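Cellulase (Uncultured bacterium, PDB 3WX5) probably hydrolyses internal beta-1,4-glucosidic bonds of cellulose, as an endoglucanase of glycoside hydrolase family 12. Local coordinates at residues Leu124-Leu130 and Trp214-Glu220. Sequence-based numbering, arbitrary orientation.
Sequences LWFSPSL and WYLHAVE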
loop_
_atom_site.group_PDB
_atom_site.type_symbol
_atom_site.label_atom_id
_atom_site.label_comp_id
_atom_site.label_asym_id
_atom_site.label_seq_id
_atom_site.Cartn_x
_atom_site.Cartn_y
_atom_site.Cartn_z
ATOM N N LEU A 124 2.002 0.968 -4.253
ATOM C CA LEU A 124 1.423 1.094 -5.597
ATOM C C LEU A 124 2.191 0.184 -6.546
ATOM O O LEU A 124 3.427 0.145 -6.513
ATOM C CB LEU A 124 1.550 2.548 -6.097
ATOM C CG LEU A 124 0.564 3.591 -5.548
ATOM C CD1 LEU A 124 0.759 3.807 -4.066
ATOM C CD2 LEU A 124 0.759 4.924 -6.293
ATOM N N TRP A 125 1.476 -0.419 -7.502
ATOM C CA TRP A 125 2.064 -1.476 -8.314
ATOM C C TRP A 125 1.966 -1.049 -9.780
ATOM O O TRP A 125 0.911 -0.591 -10.229
ATOM C CB TRP A 125 1.326 -2.821 -8.103
ATOM C CG TRP A 125 1.696 -3.525 -6.830
ATOM C CD1 TRP A 125 0.931 -3.650 -5.698
ATOM C CD2 TRP A 125 2.942 -4.176 -6.545
ATOM N NE1 TRP A 125 1.618 -4.369 -4.749
ATOM C CE2 TRP A 125 2.874 -4.648 -5.217
ATOM C CE3 TRP A 125 4.097 -4.422 -7.293
ATOM C CZ2 TRP A 125 3.898 -5.423 -4.642
ATOM C CZ3 TRP A 125 5.139 -5.145 -6.699
ATOM C CH2 TRP A 125 5.058 -5.564 -5.356
ATOM N N PHE A 126 3.065 -1.230 -10.499
ATOM C CA PHE A 126 3.184 -0.843 -11.911
ATOM C C PHE A 126 3.754 -1.989 -12.745
ATOM O O PHE A 126 4.603 -2.753 -12.282
ATOM C CB PHE A 126 4.149 0.339 -12.048
ATOM C CG PHE A 126 3.807 1.508 -11.164
ATOM C CD1 PHE A 126 4.150 1.502 -9.813
ATOM C CD2 PHE A 126 3.238 2.655 -11.700
ATOM C CE1 PHE A 126 3.793 2.580 -8.985
ATOM C CE2 PHE A 126 2.985 3.768 -10.902
ATOM C CZ PHE A 126 3.306 3.736 -9.544
ATOM N N SER A 127 3.392 -2.031 -14.030
ATOM C CA SER A 127 4.156 -2.883 -14.923
ATOM C C SER A 127 3.847 -2.582 -16.379
ATOM O O SER A 127 2.884 -1.865 -16.668
ATOM C CB SER A 127 3.850 -4.350 -14.645
ATOM O OG SER A 127 2.773 -4.768 -15.459
ATOM N N PRO A 128 4.688 -3.087 -17.290
ATOM C CA PRO A 128 4.463 -2.706 -18.669
ATOM C C PRO A 128 3.248 -3.403 -19.239
ATOM O O PRO A 128 2.799 -3.051 -20.332
ATOM C CB PRO A 128 5.745 -3.156 -19.387
ATOM C CG PRO A 128 6.312 -4.216 -18.535
ATOM C CD PRO A 128 5.974 -3.785 -17.113
ATOM N N SER A 129 2.737 -4.398 -18.525
ATOM C CA SER A 129 1.578 -5.171 -18.993
ATOM C C SER A 129 0.206 -4.624 -18.557
ATOM O O SER A 129 0.073 -3.948 -17.523
ATOM C CB SER A 129 1.744 -6.649 -18.604
ATOM O OG SER A 129 0.548 -7.371 -18.825
ATOM N N LEU A 130 -0.797 -4.836 -19.413
ATOM C CA LEU A 130 -2.175 -4.469 -19.120
ATOM C C LEU A 130 -2.839 -5.428 -18.132
ATOM O O LEU A 130 -3.893 -5.112 -17.596
ATOM C CB LEU A 130 -2.994 -4.427 -20.429
ATOM C CG LEU A 130 -2.943 -3.110 -21.216
ATOM C CD1 LEU A 130 -3.521 -3.320 -22.631
ATOM C CD2 LEU A 130 -3.715 -2.014 -20.493
ATOM N N TRP A 214 4.849 2.446 -18.392
ATOM C CA TRP A 214 4.290 1.370 -17.563
ATOM C C TRP A 214 2.896 1.777 -17.075
ATOM O O TRP A 214 2.606 2.965 -16.974
ATOM C CB TRP A 214 5.203 1.077 -16.371
ATOM C CG TRP A 214 6.495 0.396 -16.759
ATOM C CD1 TRP A 214 6.834 -0.097 -17.993
ATOM C CD2 TRP A 214 7.649 0.209 -15.921
ATOM N NE1 TRP A 214 8.124 -0.613 -17.957
ATOM C CE2 TRP A 214 8.639 -0.434 -16.700
ATOM C CE3 TRP A 214 7.932 0.508 -14.580
ATOM C CZ2 TRP A 214 9.896 -0.779 -16.186
ATOM C CZ3 TRP A 214 9.160 0.156 -14.067
ATOM C CH2 TRP A 214 10.119 -0.509 -14.855
ATOM N N TYR A 215 2.043 0.792 -16.799
ATOM C CA TYR A 215 0.726 1.034 -16.218
ATOM C C TYR A 215 0.795 1.020 -14.700
ATOM O O TYR A 215 1.383 0.117 -14.138
ATOM C CB TYR A 215 -0.204 -0.088 -16.631
ATOM C CG TYR A 215 -0.456 -0.041 -18.104
ATOM C CD1 TYR A 215 -1.414 0.835 -18.633
ATOM C CD2 TYR A 215 0.337 -0.760 -18.980
ATOM C CE1 TYR A 215 -1.623 0.925 -20.006
ATOM C CE2 TYR A 215 0.148 -0.666 -20.356
ATOM C CZ TYR A 215 -0.829 0.183 -20.856
ATOM O OH TYR A 215 -1.015 0.281 -22.207
ATOM N N LEU A 216 0.086 1.958 -14.074
ATOM C CA LEU A 216 -0.342 1.843 -12.682
ATOM C C LEU A 216 -1.499 0.868 -12.588
ATOM O O LEU A 216 -2.521 1.055 -13.260
ATOM C CB LEU A 216 -0.767 3.215 -12.157
ATOM C CG LEU A 216 -1.394 3.241 -10.755
ATOM C CD1 LEU A 216 -0.410 2.676 -9.697
ATOM C CD2 LEU A 216 -1.836 4.691 -10.411
ATOM N N HIS A 217 -1.327 -0.204 -11.806
ATOM C CA HIS A 217 -2.394 -1.211 -11.661
ATOM C C HIS A 217 -3.236 -1.052 -10.416
ATOM O O HIS A 217 -4.432 -1.355 -10.426
ATOM C CB HIS A 217 -1.775 -2.613 -11.651
ATOM C CG HIS A 217 -1.279 -3.035 -12.993
ATOM N ND1 HIS A 217 -2.129 -3.527 -13.966
ATOM C CD2 HIS A 217 -0.066 -2.903 -13.579
ATOM C CE1 HIS A 217 -1.423 -3.815 -15.043
ATOM N NE2 HIS A 217 -0.172 -3.429 -14.843
ATOM N N ALA A 218 -2.605 -0.627 -9.318
ATOM C CA ALA A 218 -3.278 -0.674 -8.025
ATOM C C ALA A 218 -2.721 0.378 -7.110
ATOM O O ALA A 218 -1.516 0.557 -7.060
ATOM C CB ALA A 218 -3.069 -2.062 -7.374
ATOM N N VAL A 219 -3.602 1.006 -6.332
ATOM C CA VAL A 219 -3.184 1.920 -5.280
ATOM C C VAL A 219 -3.708 1.311 -3.977
ATOM O O VAL A 219 -4.946 1.238 -3.774
ATOM C CB VAL A 219 -3.836 3.319 -5.479
ATOM C CG1 VAL A 219 -3.426 4.281 -4.334
ATOM C CG2 VAL A 219 -3.404 3.897 -6.833
ATOM N N GLU A 220 -2.784 0.945 -3.083
ATOM C CA GLU A 220 -3.146 0.233 -1.857
ATOM C C GLU A 220 -2.584 0.984 -0.674
ATOM O O GLU A 220 -1.584 1.689 -0.798
ATOM C CB GLU A 220 -2.579 -1.201 -1.866
ATOM C CG GLU A 220 -2.414 -1.806 -3.258
ATOM C CD GLU A 220 -2.170 -3.329 -3.259
ATOM O OE1 GLU A 220 -1.834 -3.915 -2.203
ATOM O OE2 GLU A 220 -2.406 -3.961 -4.317
HETATM O O HOH W 1 0.611 -5.050 -1.979
#
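In the beta-jelly-roll sandwich of family 12 glycosidases, Leu124-Ser127 and Tyr215-Glu220 run antiparallel; the register slips by one between Trp125-Ala218 and Phe126-Leu216, a beta bulge in 215-220. Ser127 N and Tyr215 N donate to each other's carbonyl oxygens, and Trp125 N to Ala218 O. His217 and Ala218 stand opposite Trp125: His217 N donates to Trp125 O at 2.8 Å, and Ala218 N is buried without a partner. Leu124, Phe126, Leu216 and Val219, all apolar, share the face packed against helix 197-206 and strand 101-111. At the strand end, serine's short hydroxyl can turn back: Ser127 OG accepts from Ser129 N, an ST turn, and weakly from His217 NE2, an imidazole donor. CH-pi contacts put Pro128 CD over Trp214 and Leu130 CD2 over Tyr215. On the other face, Trp125 stacks with Tyr136. Glutamate suits its buried site because both oxygens are engaged: Glu220 OE2 bonds His84, while one water accepts from Trp125 NE1 at 3.0 Å and donates to Glu220 OE1 at 2.7 Å.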